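Local coordinates for protein putative aldolase (Bacteroides vulgatus ATCC 8482, PDB 3DXI) that is of unknown function but folds as a closed eight-stranded parallel beta/alpha barrel, part of which resembles the HMGL-like family, at residues A152-A157 / T185-G190; M103-I108 / G131-Y136; I76-N81 / G99-I104; A217-M222 / K230-L235; R224-L229 / W267-P272. One frame throughout, in Å; residues are numbered along the deposited sequence.

Contact 1: A152-A157 / T185-G190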
# COMPACT_ATOMS: atom_id res chain seq x y z
N ALA A 152 -4.34 -16.62 31.15
CA ALA A 152 -3.30 -17.53 31.61
C ALA A 152 -1.87 -17.10 31.22
O ALA A 152 -0.90 -17.67 31.72
CB ALA A 152 -3.57 -18.94 31.09
N ILE A 153 -1.75 -16.11 30.35
CA ILE A 153 -0.43 -15.65 29.92
C ILE A 153 0.05 -14.40 30.65
O ILE A 153 1.17 -13.95 30.45
CB ILE A 153 -0.39 -15.37 28.40
CG1 ILE A 153 -1.08 -14.04 28.08
CG2 ILE A 153 -1.10 -16.49 27.66
CD1 ILE A 153 -0.92 -13.60 26.63
N ASP A 154 -0.80 -13.85 31.51
CA ASP A 154 -0.47 -12.63 32.25
C ASP A 154 0.87 -12.59 32.98
O ASP A 154 1.51 -11.53 33.02
CB ASP A 154 -1.59 -12.29 33.25
CG ASP A 154 -2.80 -11.68 32.59
OD1 ASP A 154 -2.66 -11.15 31.46
OD2 ASP A 154 -3.89 -11.70 33.19
N LYS A 155 1.30 -13.71 33.54
CA LYS A 155 2.58 -13.74 34.26
C LYS A 155 3.74 -14.26 33.42
O LYS A 155 4.89 -14.24 33.87
CB LYS A 155 2.46 -14.59 35.53
CG LYS A 155 2.05 -13.81 36.78
CD LYS A 155 0.72 -13.12 36.60
CE LYS A 155 0.34 -12.33 37.84
NZ LYS A 155 -0.98 -11.64 37.67
N ILE A 156 3.46 -14.70 32.20
CA ILE A 156 4.49 -15.24 31.32
C ILE A 156 4.84 -14.35 30.13
O ILE A 156 6.01 -14.01 29.92
CB ILE A 156 4.10 -16.62 30.76
CG1 ILE A 156 3.90 -17.63 31.89
CG2 ILE A 156 5.19 -17.12 29.81
CD1 ILE A 156 2.53 -17.61 32.49
N ALA A 157 3.84 -14.00 29.34
CA ALA A 157 4.06 -13.18 28.16
C ALA A 157 4.65 -11.80 28.42
O ALA A 157 4.28 -11.13 29.37
CB ALA A 157 2.76 -13.05 27.37
N THR A 185 -6.23 -9.82 28.69
CA THR A 185 -4.86 -9.96 29.14
C THR A 185 -4.26 -8.59 29.44
O THR A 185 -4.66 -7.59 28.83
CB THR A 185 -3.98 -10.73 28.11
OG1 THR A 185 -2.63 -10.76 28.57
CG2 THR A 185 -4.05 -10.08 26.74
N HIS A 186 -3.34 -8.55 30.39
CA HIS A 186 -2.69 -7.31 30.81
C HIS A 186 -1.34 -7.11 30.13
O HIS A 186 -0.74 -6.04 30.25
CB HIS A 186 -2.47 -7.30 32.32
CG HIS A 186 -3.73 -7.22 33.12
ND1 HIS A 186 -4.39 -6.04 33.36
CD2 HIS A 186 -4.46 -8.19 33.73
CE1 HIS A 186 -5.48 -6.28 34.07
NE2 HIS A 186 -5.54 -7.58 34.31
N VAL A 187 -0.85 -8.13 29.44
CA VAL A 187 0.45 -8.05 28.79
C VAL A 187 0.53 -7.11 27.60
O VAL A 187 -0.48 -6.78 26.97
CB VAL A 187 0.95 -9.45 28.34
CG1 VAL A 187 1.01 -10.39 29.53
CG2 VAL A 187 0.05 -10.00 27.25
N PRO A 188 1.74 -6.63 27.29
CA PRO A 188 1.96 -5.72 26.17
C PRO A 188 1.43 -6.39 24.90
O PRO A 188 1.54 -7.60 24.74
CB PRO A 188 3.48 -5.55 26.15
CG PRO A 188 3.83 -5.64 27.62
CD PRO A 188 2.98 -6.80 28.08
N VAL A 189 0.84 -5.60 24.00
CA VAL A 189 0.30 -6.16 22.77
C VAL A 189 1.03 -5.64 21.54
O VAL A 189 1.49 -4.49 21.52
CB VAL A 189 -1.21 -5.85 22.63
CG1 VAL A 189 -1.77 -6.48 21.36
CG2 VAL A 189 -1.96 -6.36 23.86
N GLY A 190 1.13 -6.48 20.52
CA GLY A 190 1.79 -6.09 19.29
C GLY A 190 0.96 -6.46 18.06
O GLY A 190 -0.02 -7.20 18.16
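The D154 turn and the T185-V187 loop come closest at D154 and V187, whose CA atoms lie 5.8 Å apart, where 152-157 leaves a short 3-10 turn and 185-190 runs toward its strand. One carboxylate oxygen, D154 OD1, gathers two donors. H186 N meets it at 2.9 Å, almost straight at 171°, from the syn side but well out of the carboxylate plane, while T185 OG1 donates to the same atom nearly along its C-O axis. T185 OG1 in turn accepts from V187 N, an ST turn, so the hydroxyl both donates to the carboxylate and accepts from the backbone. The other oxygen, D154 OD2, lies in the plane of the H186 ring at its CD2 edge, 3.6 Å away. Next to these polar groups V187 points at the turn: its CG1 lies 3.4 Å from A157 O and also against A157 CB, and its CG2 touches I153 CD1 at 3.8 Å, the two side chains crossing at about a right angle. I153 O, bonded by both I156 N and A157 N, closes the turn. I153 and V187 both rest on F160 of strand 159-163, I153 also packs on I117 of helix 113-124, and G190 pairs with strand 159-163 through its backbone.

Contact 2: M103-I108 / G131-Y136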
# COMPACT_ATOMS: atom_id res chain seq x y z
N MSE A 103 14.81 -12.02 23.76
CA MSE A 103 13.46 -12.55 23.67
C MSE A 103 13.30 -13.74 22.74
O MSE A 103 13.93 -13.83 21.69
CB MSE A 103 12.51 -11.45 23.21
CG MSE A 103 11.08 -11.91 22.98
SE MSE A 103 10.01 -10.51 22.18
CE MSE A 103 9.51 -9.55 23.80
N ILE A 104 12.44 -14.66 23.16
CA ILE A 104 12.14 -15.85 22.39
C ILE A 104 10.69 -15.69 21.96
O ILE A 104 9.79 -15.65 22.80
CB ILE A 104 12.25 -17.13 23.25
CG1 ILE A 104 13.63 -17.22 23.90
CG2 ILE A 104 11.97 -18.36 22.39
CD1 ILE A 104 14.80 -17.26 22.92
N ARG A 105 10.46 -15.56 20.66
CA ARG A 105 9.10 -15.43 20.17
C ARG A 105 8.64 -16.80 19.70
O ARG A 105 9.43 -17.57 19.16
CB ARG A 105 9.02 -14.45 19.01
CG ARG A 105 9.40 -13.04 19.38
CD ARG A 105 9.33 -12.20 18.13
NE ARG A 105 8.16 -11.35 18.11
CZ ARG A 105 7.67 -10.78 17.01
NH1 ARG A 105 8.25 -10.99 15.83
NH2 ARG A 105 6.64 -9.97 17.11
N ILE A 106 7.37 -17.10 19.92
CA ILE A 106 6.80 -18.38 19.55
C ILE A 106 5.72 -18.22 18.49
O ILE A 106 4.76 -17.48 18.70
CB ILE A 106 6.19 -19.07 20.78
CG1 ILE A 106 7.21 -19.08 21.93
CG2 ILE A 106 5.74 -20.48 20.44
CD1 ILE A 106 6.66 -19.54 23.27
N ALA A 107 5.88 -18.89 17.35
CA ALA A 107 4.87 -18.83 16.30
C ALA A 107 3.81 -19.83 16.73
O ALA A 107 4.06 -21.03 16.78
CB ALA A 107 5.46 -19.24 14.95
N ILE A 108 2.62 -19.32 17.04
CA ILE A 108 1.53 -20.14 17.54
C ILE A 108 0.22 -20.12 16.76
O ILE A 108 -0.27 -19.06 16.35
CB ILE A 108 1.19 -19.73 18.99
CG1 ILE A 108 2.46 -19.70 19.84
CG2 ILE A 108 0.15 -20.68 19.58
CD1 ILE A 108 2.28 -19.02 21.18
N GLY A 131 7.66 -13.94 23.81
CA GLY A 131 6.69 -13.33 22.94
C GLY A 131 5.78 -14.35 22.27
O GLY A 131 6.24 -15.39 21.80
N PHE A 132 4.48 -14.05 22.24
CA PHE A 132 3.51 -14.93 21.60
C PHE A 132 3.12 -14.30 20.26
O PHE A 132 2.55 -13.21 20.23
CB PHE A 132 2.22 -15.07 22.43
CG PHE A 132 2.34 -15.93 23.66
CD1 PHE A 132 1.38 -16.91 23.93
CD2 PHE A 132 3.37 -15.74 24.58
CE1 PHE A 132 1.44 -17.67 25.09
CE2 PHE A 132 3.43 -16.49 25.74
CZ PHE A 132 2.47 -17.46 26.01
N ASN A 133 3.43 -14.97 19.15
CA ASN A 133 3.04 -14.48 17.84
C ASN A 133 1.92 -15.40 17.39
O ASN A 133 2.15 -16.43 16.75
CB ASN A 133 4.22 -14.53 16.86
CG ASN A 133 5.04 -13.24 16.87
OD1 ASN A 133 5.37 -12.70 17.93
ND2 ASN A 133 5.37 -12.74 15.68
N VAL A 134 0.69 -15.04 17.76
CA VAL A 134 -0.49 -15.85 17.45
C VAL A 134 -1.08 -15.56 16.08
O VAL A 134 -1.45 -14.43 15.76
CB VAL A 134 -1.57 -15.66 18.53
CG1 VAL A 134 -2.77 -16.57 18.24
CG2 VAL A 134 -0.98 -15.96 19.91
N MSE A 135 -1.17 -16.60 15.27
CA MSE A 135 -1.67 -16.51 13.90
C MSE A 135 -3.19 -16.45 13.78
O MSE A 135 -3.91 -16.68 14.75
CB MSE A 135 -1.17 -17.70 13.10
CG MSE A 135 0.29 -18.03 13.37
SE MSE A 135 0.94 -19.59 12.42
CE MSE A 135 -0.48 -20.83 12.78
N TYR A 136 -3.64 -16.14 12.57
CA TYR A 136 -5.06 -16.06 12.23
C TYR A 136 -5.92 -15.19 13.13
O TYR A 136 -6.96 -15.65 13.62
CB TYR A 136 -5.66 -17.46 12.17
CG TYR A 136 -4.74 -18.49 11.54
CD1 TYR A 136 -4.18 -18.28 10.28
CD2 TYR A 136 -4.42 -19.66 12.21
CE1 TYR A 136 -3.32 -19.22 9.71
CE2 TYR A 136 -3.58 -20.60 11.66
CZ TYR A 136 -3.02 -20.38 10.41
OH TYR A 136 -2.18 -21.32 9.87
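R105 and N133 meet on one side of two parallel strands, the amide of N133 standing almost upright on a face of the guanidinium, with the planes 84° apart. N133 ND2 is offset toward the rim of that face, and N133 OD1 comes within 3.1 Å of R105 NE; the angles to OD1 are too poor for hydrogen bonds and ND2 faces other donors, so the amide rests on the guanidinium without bonding to it. The polar ends of R105 are engaged further out, NH2 in a salt bridge with D216 and NH1 in another with E42, which would hold the guanidinium in place against the amide. On the face of I106, F132 and V134, I108 CD1 approaches the F132 ring obliquely, 3.6 Å from F132 CD1. M135 CG, leaving its strand, lies 3.2 Å from I108 O.

Behind these side chains, five backbone bonds set the parallel register, R105 beside G131 and I108 beside V134. They run from G131 N to I104 O at the start to M135 N to I108 O, 2.8 Å, at the end. G131, with no side chain, lets the strands approach to 4.2 Å between its CA and R105 CA. The strand axes differ by 23°. Strand 103-108, helix 113-124 and strand 129-134 form a beta-alpha-beta unit, whose helix covers the I106 and F132 face, as in a TIM barrel.

Contact 3: I76-N81 / G99-I104; sequences IAIMLN and GLVDMI
I78 and I104 lie side by side, pointing the same way, and I78 CG1 touches I104 CD1 at 3.7 Å. Placing CG1 of I78 between its backbone N and carbonyl carbon (chi1 66°) sets CG2 beside the backbone N, and that methyl meets V101 CG2 at 3.8 Å, the two side chains crossing at about a right angle. I104 has a second neighbour: its CG2 methyl lies against L80 CD1, where the chains cross at a slant. The I78 and I104 pair thus sits in a small apolar cluster with V101 and L80. On the other face A77 CB faces M103 CB at 4.0 Å.

The polar end of the contact is at I76. D102 OD2 takes the I76 N-H at 2.7 Å on its anti lone pair, and the same oxygen also pairs with R69 in a salt bridge, which would offset the charge of the carboxylate. I76 O accepts both from D102 N, at a bent 133°, and from M103 N, 3.1 Å away, and the latter bond begins the parallel pairing that I78 N continues to M103 O. V101 CG1 approaches I76 O at 3.3 Å.

Strand 75-81 is flanked by strand 40-45 on its other side, M79 packing on E42 and Y45. Helix 62-71 borders the loop end, with R69 on I76 and L65 on V101, while F128 lies on I104.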
# COMPACT_ATOMS: atom_id res chain seq x y z
N ILE A 76 17.80 -8.44 21.03
CA ILE A 76 17.79 -9.49 20.02
C ILE A 76 16.78 -10.59 20.34
O ILE A 76 16.62 -11.01 21.49
CB ILE A 76 19.19 -10.14 19.90
CG1 ILE A 76 20.23 -9.07 19.55
CG2 ILE A 76 19.18 -11.23 18.84
CD1 ILE A 76 20.04 -8.46 18.19
N ALA A 77 16.10 -11.06 19.30
CA ALA A 77 15.12 -12.12 19.46
C ALA A 77 15.29 -13.18 18.38
O ALA A 77 15.85 -12.91 17.31
CB ALA A 77 13.71 -11.54 19.38
N ILE A 78 14.84 -14.39 18.68
CA ILE A 78 14.85 -15.48 17.72
C ILE A 78 13.45 -16.07 17.85
O ILE A 78 12.76 -15.83 18.85
CB ILE A 78 15.93 -16.57 18.01
CG1 ILE A 78 15.63 -17.30 19.32
CG2 ILE A 78 17.33 -15.93 18.01
CD1 ILE A 78 14.68 -18.47 19.15
N MSE A 79 13.02 -16.83 16.86
CA MSE A 79 11.69 -17.42 16.90
C MSE A 79 11.73 -18.94 16.91
O MSE A 79 12.64 -19.56 16.36
CB MSE A 79 10.87 -16.92 15.70
CG MSE A 79 9.53 -17.61 15.52
SE MSE A 79 8.44 -16.75 14.17
CE MSE A 79 7.63 -15.40 15.31
N LEU A 80 10.72 -19.53 17.55
CA LEU A 80 10.55 -20.97 17.63
C LEU A 80 9.15 -21.29 17.11
O LEU A 80 8.19 -20.58 17.43
CB LEU A 80 10.62 -21.45 19.08
CG LEU A 80 11.92 -21.40 19.87
CD1 LEU A 80 11.66 -21.88 21.29
CD2 LEU A 80 12.97 -22.28 19.19
N ASN A 81 9.04 -22.34 16.30
CA ASN A 81 7.74 -22.76 15.79
C ASN A 81 7.15 -23.71 16.84
O ASN A 81 7.67 -24.81 17.04
CB ASN A 81 7.89 -23.47 14.44
CG ASN A 81 8.23 -22.52 13.30
OD1 ASN A 81 8.96 -22.88 12.37
ND2 ASN A 81 7.70 -21.30 13.36
N GLY A 99 21.76 -15.25 27.60
CA GLY A 99 22.64 -14.09 27.62
C GLY A 99 22.92 -13.49 26.25
O GLY A 99 23.32 -12.34 26.15
N LEU A 100 22.70 -14.26 25.20
CA LEU A 100 22.94 -13.77 23.85
C LEU A 100 21.67 -13.25 23.20
O LEU A 100 21.71 -12.34 22.36
CB LEU A 100 23.54 -14.89 22.98
CG LEU A 100 24.88 -15.45 23.47
CD1 LEU A 100 25.33 -16.59 22.56
CD2 LEU A 100 25.92 -14.34 23.50
N VAL A 101 20.53 -13.82 23.59
CA VAL A 101 19.24 -13.42 23.05
C VAL A 101 18.32 -12.95 24.16
O VAL A 101 18.20 -13.60 25.20
CB VAL A 101 18.60 -14.60 22.29
CG1 VAL A 101 17.15 -14.26 21.89
CG2 VAL A 101 19.43 -14.91 21.05
N ASP A 102 17.67 -11.81 23.93
CA ASP A 102 16.77 -11.21 24.90
C ASP A 102 15.39 -11.82 24.94
O ASP A 102 14.85 -12.13 26.01
CB ASP A 102 16.64 -9.72 24.62
CG ASP A 102 17.97 -9.01 24.71
OD1 ASP A 102 18.47 -8.83 25.84
OD2 ASP A 102 18.53 -8.64 23.64
N MSE A 103 14.81 -12.02 23.76
CA MSE A 103 13.46 -12.55 23.67
C MSE A 103 13.30 -13.74 22.74
O MSE A 103 13.93 -13.83 21.69
CB MSE A 103 12.51 -11.45 23.21
CG MSE A 103 11.08 -11.91 22.98
SE MSE A 103 10.01 -10.51 22.18
CE MSE A 103 9.51 -9.55 23.80
N ILE A 104 12.44 -14.66 23.16
CA ILE A 104 12.14 -15.85 22.39
C ILE A 104 10.69 -15.69 21.96
O ILE A 104 9.79 -15.65 22.80
CB ILE A 104 12.25 -17.13 23.25
CG1 ILE A 104 13.63 -17.22 23.90
CG2 ILE A 104 11.97 -18.36 22.39
CD1 ILE A 104 14.80 -17.26 22.92

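Contact 4: A217-M222 / K230-L235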
# COMPACT_ATOMS: atom_id res chain seq x y z
N ALA A 217 7.77 -5.09 11.38
CA ALA A 217 7.96 -4.65 10.00
C ALA A 217 9.32 -5.18 9.53
O ALA A 217 10.07 -5.72 10.34
CB ALA A 217 7.92 -3.13 9.90
N THR A 218 9.61 -5.05 8.24
CA THR A 218 10.88 -5.50 7.69
C THR A 218 11.34 -4.54 6.60
O THR A 218 10.52 -3.83 6.01
CB THR A 218 10.77 -6.93 7.08
OG1 THR A 218 9.84 -6.91 5.98
CG2 THR A 218 10.29 -7.92 8.13
N ILE A 219 12.65 -4.49 6.35
CA ILE A 219 13.21 -3.61 5.33
C ILE A 219 12.70 -4.05 3.94
O ILE A 219 12.88 -5.20 3.53
CB ILE A 219 14.76 -3.64 5.38
CG1 ILE A 219 15.24 -3.08 6.73
CG2 ILE A 219 15.34 -2.83 4.22
CD1 ILE A 219 14.79 -1.66 7.02
N THR A 220 12.07 -3.10 3.25
CA THR A 220 11.45 -3.28 1.94
C THR A 220 10.27 -4.24 1.99
O THR A 220 9.79 -4.70 0.96
CB THR A 220 12.43 -3.75 0.82
OG1 THR A 220 12.89 -5.08 1.10
CG2 THR A 220 13.63 -2.81 0.72
N GLY A 221 9.79 -4.53 3.20
CA GLY A 221 8.66 -5.43 3.37
C GLY A 221 9.00 -6.88 3.07
O GLY A 221 8.11 -7.73 2.96
N MSE A 222 10.29 -7.17 2.95
CA MSE A 222 10.77 -8.52 2.66
C MSE A 222 10.05 -9.57 3.51
O MSE A 222 10.01 -9.48 4.74
CB MSE A 222 12.28 -8.61 2.87
CG MSE A 222 12.90 -9.94 2.45
SE MSE A 222 14.83 -9.96 2.70
CE MSE A 222 15.31 -11.40 1.50
N LYS A 230 6.42 -2.39 5.16
CA LYS A 230 7.77 -1.91 4.87
C LYS A 230 8.23 -0.99 6.00
O LYS A 230 7.62 0.05 6.25
CB LYS A 230 7.80 -1.17 3.52
CG LYS A 230 7.47 -2.08 2.35
CD LYS A 230 7.75 -1.44 1.00
CE LYS A 230 6.67 -0.46 0.59
NZ LYS A 230 6.40 -0.61 -0.86
N MSE A 231 9.30 -1.40 6.68
CA MSE A 231 9.83 -0.63 7.80
C MSE A 231 10.08 0.82 7.39
O MSE A 231 9.76 1.74 8.14
CB MSE A 231 11.12 -1.27 8.32
CG MSE A 231 11.77 -0.51 9.47
SE MSE A 231 10.64 -0.40 11.05
CE MSE A 231 11.13 -2.10 11.87
N GLU A 232 10.64 1.02 6.20
CA GLU A 232 10.92 2.37 5.73
C GLU A 232 9.65 3.20 5.60
O GLU A 232 9.68 4.42 5.79
CB GLU A 232 11.65 2.35 4.37
CG GLU A 232 10.87 1.65 3.25
CD GLU A 232 11.24 0.19 3.12
OE1 GLU A 232 11.58 -0.44 4.15
OE2 GLU A 232 11.18 -0.33 1.99
N LEU A 233 8.53 2.56 5.28
CA LEU A 233 7.27 3.28 5.15
C LEU A 233 6.77 3.68 6.53
O LEU A 233 6.26 4.78 6.73
CB LEU A 233 6.21 2.43 4.44
CG LEU A 233 4.86 3.10 4.22
CD1 LEU A 233 5.04 4.44 3.52
CD2 LEU A 233 3.96 2.20 3.39
N LEU A 234 6.91 2.77 7.49
CA LEU A 234 6.49 3.04 8.86
C LEU A 234 7.26 4.22 9.44
O LEU A 234 6.66 5.17 9.94
CB LEU A 234 6.72 1.81 9.74
CG LEU A 234 6.45 1.92 11.25
CD1 LEU A 234 5.00 2.32 11.50
CD2 LEU A 234 6.77 0.58 11.91
N LEU A 235 8.59 4.16 9.34
CA LEU A 235 9.45 5.21 9.87
C LEU A 235 9.22 6.55 9.19
O LEU A 235 9.23 7.60 9.84
CB LEU A 235 10.93 4.83 9.74
CG LEU A 235 11.37 3.59 10.52
CD1 LEU A 235 12.87 3.39 10.34
CD2 LEU A 235 11.03 3.76 12.00
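E232 reaches back from the first turn of its helix to the loop at T220, its CG placed between the backbone N and carbonyl carbon (chi1 60°), and the chain bends again at chi2. From CB and CG the side chain runs on to CD, which lies 3.4 Å from T220 N. At the tip, OE1 accepts the T220 N-H through its syn lone pair, 2.9 Å long and 166° at the hydrogen, while OE2 lies 3.0 Å from T220 CA and also faces the T220 CG2 methyl. The carboxylate thereby holds T220, one of two consecutive loop residues with positive phi. The side chain also packs on L251 and I255 of helix 248-265, and on M274 of the second subunit.

The helix start is tied to the loop by its backbone as well. K230 is the N-cap residue, and M231 N donates to T218 O at 2.8 Å from above the carbonyl plane, while G221 N bonds that oxygen from the opposite face. This loop follows the last strand, 214-217, of the eight-stranded parallel barrel and leads into helix 231-241. M231 CG is anti to its backbone N (chi1 179°), and the bent remainder brings CE to 3.9 Å from A217 CB; I219 CD1 touches M231 CB near the root of the same side chain. K230 CG lies 3.5 Å from G221 N, alongside the backbone of the glycine. T218 OG1 donates to M222 O within the loop.

Contact 5: R224-L229 / W267-P272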
# COMPACT_ATOMS: atom_id res chain seq x y z
N ARG A 224 7.69 -13.67 2.68
CA ARG A 224 7.11 -14.51 1.65
C ARG A 224 5.83 -13.90 1.06
O ARG A 224 5.09 -13.19 1.74
CB ARG A 224 6.84 -15.92 2.19
CG ARG A 224 6.00 -15.97 3.46
CD ARG A 224 5.78 -17.42 3.90
NE ARG A 224 7.00 -18.09 4.34
CZ ARG A 224 7.49 -18.04 5.58
NH1 ARG A 224 6.85 -17.34 6.52
NH2 ARG A 224 8.60 -18.69 5.89
N GLY A 225 5.60 -14.18 -0.22
CA GLY A 225 4.42 -13.66 -0.90
C GLY A 225 4.35 -12.15 -0.99
O GLY A 225 5.28 -11.50 -1.47
N ALA A 226 3.24 -11.60 -0.51
CA ALA A 226 3.01 -10.16 -0.54
C ALA A 226 3.91 -9.43 0.45
O ALA A 226 4.05 -8.21 0.40
CB ALA A 226 1.55 -9.86 -0.24
N GLY A 227 4.50 -10.18 1.37
CA GLY A 227 5.41 -9.58 2.34
C GLY A 227 4.78 -8.89 3.53
O GLY A 227 3.59 -9.04 3.80
N ASN A 228 5.61 -8.13 4.25
CA ASN A 228 5.19 -7.42 5.45
C ASN A 228 5.13 -5.91 5.26
O ASN A 228 5.36 -5.40 4.17
CB ASN A 228 6.17 -7.72 6.59
CG ASN A 228 6.34 -9.19 6.86
OD1 ASN A 228 7.40 -9.76 6.63
ND2 ASN A 228 5.29 -9.82 7.35
N LEU A 229 4.80 -5.21 6.33
CA LEU A 229 4.76 -3.76 6.30
C LEU A 229 6.21 -3.34 6.06
O LEU A 229 7.11 -3.90 6.67
CB LEU A 229 4.28 -3.21 7.64
CG LEU A 229 4.59 -1.75 7.97
CD1 LEU A 229 3.97 -0.82 6.94
CD2 LEU A 229 4.05 -1.44 9.36
N TRP A 267 9.46 -9.65 -3.77
CA TRP A 267 8.32 -9.89 -2.90
C TRP A 267 7.41 -8.68 -3.07
O TRP A 267 7.85 -7.63 -3.53
CB TRP A 267 8.78 -10.02 -1.44
CG TRP A 267 9.83 -9.03 -1.07
CD1 TRP A 267 9.64 -7.76 -0.61
CD2 TRP A 267 11.25 -9.23 -1.12
NE1 TRP A 267 10.85 -7.16 -0.36
CE2 TRP A 267 11.86 -8.04 -0.67
CE3 TRP A 267 12.07 -10.31 -1.50
CZ2 TRP A 267 13.24 -7.89 -0.59
CZ3 TRP A 267 13.46 -10.15 -1.42
CH2 TRP A 267 14.02 -8.95 -0.97
N GLY A 268 6.14 -8.82 -2.72
CA GLY A 268 5.20 -7.73 -2.88
C GLY A 268 3.89 -8.34 -3.33
O GLY A 268 3.87 -9.46 -3.85
N THR A 269 2.79 -7.61 -3.14
CA THR A 269 1.48 -8.13 -3.50
C THR A 269 1.22 -8.10 -5.01
O THR A 269 1.92 -7.43 -5.77
CB THR A 269 0.36 -7.35 -2.78
OG1 THR A 269 -0.88 -8.04 -2.93
CG2 THR A 269 0.21 -5.94 -3.38
N ASN A 270 0.22 -8.87 -5.44
CA ASN A 270 -0.19 -8.96 -6.83
C ASN A 270 -1.63 -9.49 -6.81
O ASN A 270 -2.15 -9.78 -5.73
CB ASN A 270 0.73 -9.89 -7.64
CG ASN A 270 1.02 -11.21 -6.94
OD1 ASN A 270 0.12 -11.88 -6.44
ND2 ASN A 270 2.30 -11.59 -6.91
N LEU A 271 -2.26 -9.63 -7.97
CA LEU A 271 -3.66 -10.06 -7.98
C LEU A 271 -3.92 -11.36 -7.22
O LEU A 271 -4.90 -11.45 -6.48
CB LEU A 271 -4.20 -10.17 -9.41
CG LEU A 271 -5.69 -10.53 -9.51
CD1 LEU A 271 -6.51 -9.58 -8.63
CD2 LEU A 271 -6.17 -10.45 -10.96
N PRO A 272 -3.07 -12.38 -7.39
CA PRO A 272 -3.27 -13.64 -6.66
C PRO A 272 -3.20 -13.42 -5.15
O PRO A 272 -4.00 -13.98 -4.39
CB PRO A 272 -2.11 -14.51 -7.15
CG PRO A 272 -1.93 -14.04 -8.56
CD PRO A 272 -2.02 -12.53 -8.41
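A226 CB lies against T269, 3.7 Å from T269 CA and 3.8 Å from T269 CB, a methyl meeting the base of a beta-branched side chain. The hydroxyl of T269 is turned anti to its own backbone N (chi1 -168°) and is bonded to N196 O, so its polar partner lies beyond the contact, while T269 CB stays against the alanine. Around this apolar touch the two backbones press close. A226 CA approaches G268 C at 3.4 Å, and its hydrogen points at G268 O, with 169° at the hydrogen; in return G268 CA lies 3.5 Å from A226 O, a more bent contact. One conventional hydrogen bond joins the segments: G268 N donates to G225 O at 3.1 Å, nearly straight at 177° and in the carbonyl plane.

A type II' turn from R224 to G227, closed by G227 N to R224 O, presents G225 O and A226 to the other segment. G225 at the first corner has a positive phi, and G268 and G227 have backbone angles that bring the place of a side chain onto the carbonyl oxygen of the residue before, a conformation suited to glycine. W267 adds its CB, 3.8 Å from G225 O, and its ring swings away to the neighbourhood of Y16, with NE1 bonded to T220 O.

Q283 bonds the turn at both R224 O and A226 N. N270 caps helix 271-278 through Y273 N, the same helix whose Y273 and M274 lie on A226 and T269. Helix 248-265 packs on the W267 ring through L261 and L262, while L229 touches helix 200-209.

In the fold
Contacts 2 and 3 share M103 and I104 and together lay three neighbouring strands side by side; R105 O meets L80 N at 2.8 Å and A107 N meets L80 O at 2.9 Å, so strand 103-108 is bonded on both edges. Contact 1 adjoins contact 2 through F132, whose CE1 lies 3.8 Å from I153 CG2. Contacts 4 and 5 alternate along the chain and touch directly, with G221 O 2.8 Å from N228 N, and the indole nitrogen of W267 ties contact 5 to contact 4. Contact 1 lies across the chain's centre from both, its centre about 26 Å from that of contact 4 and about 30 Å from that of contact 5.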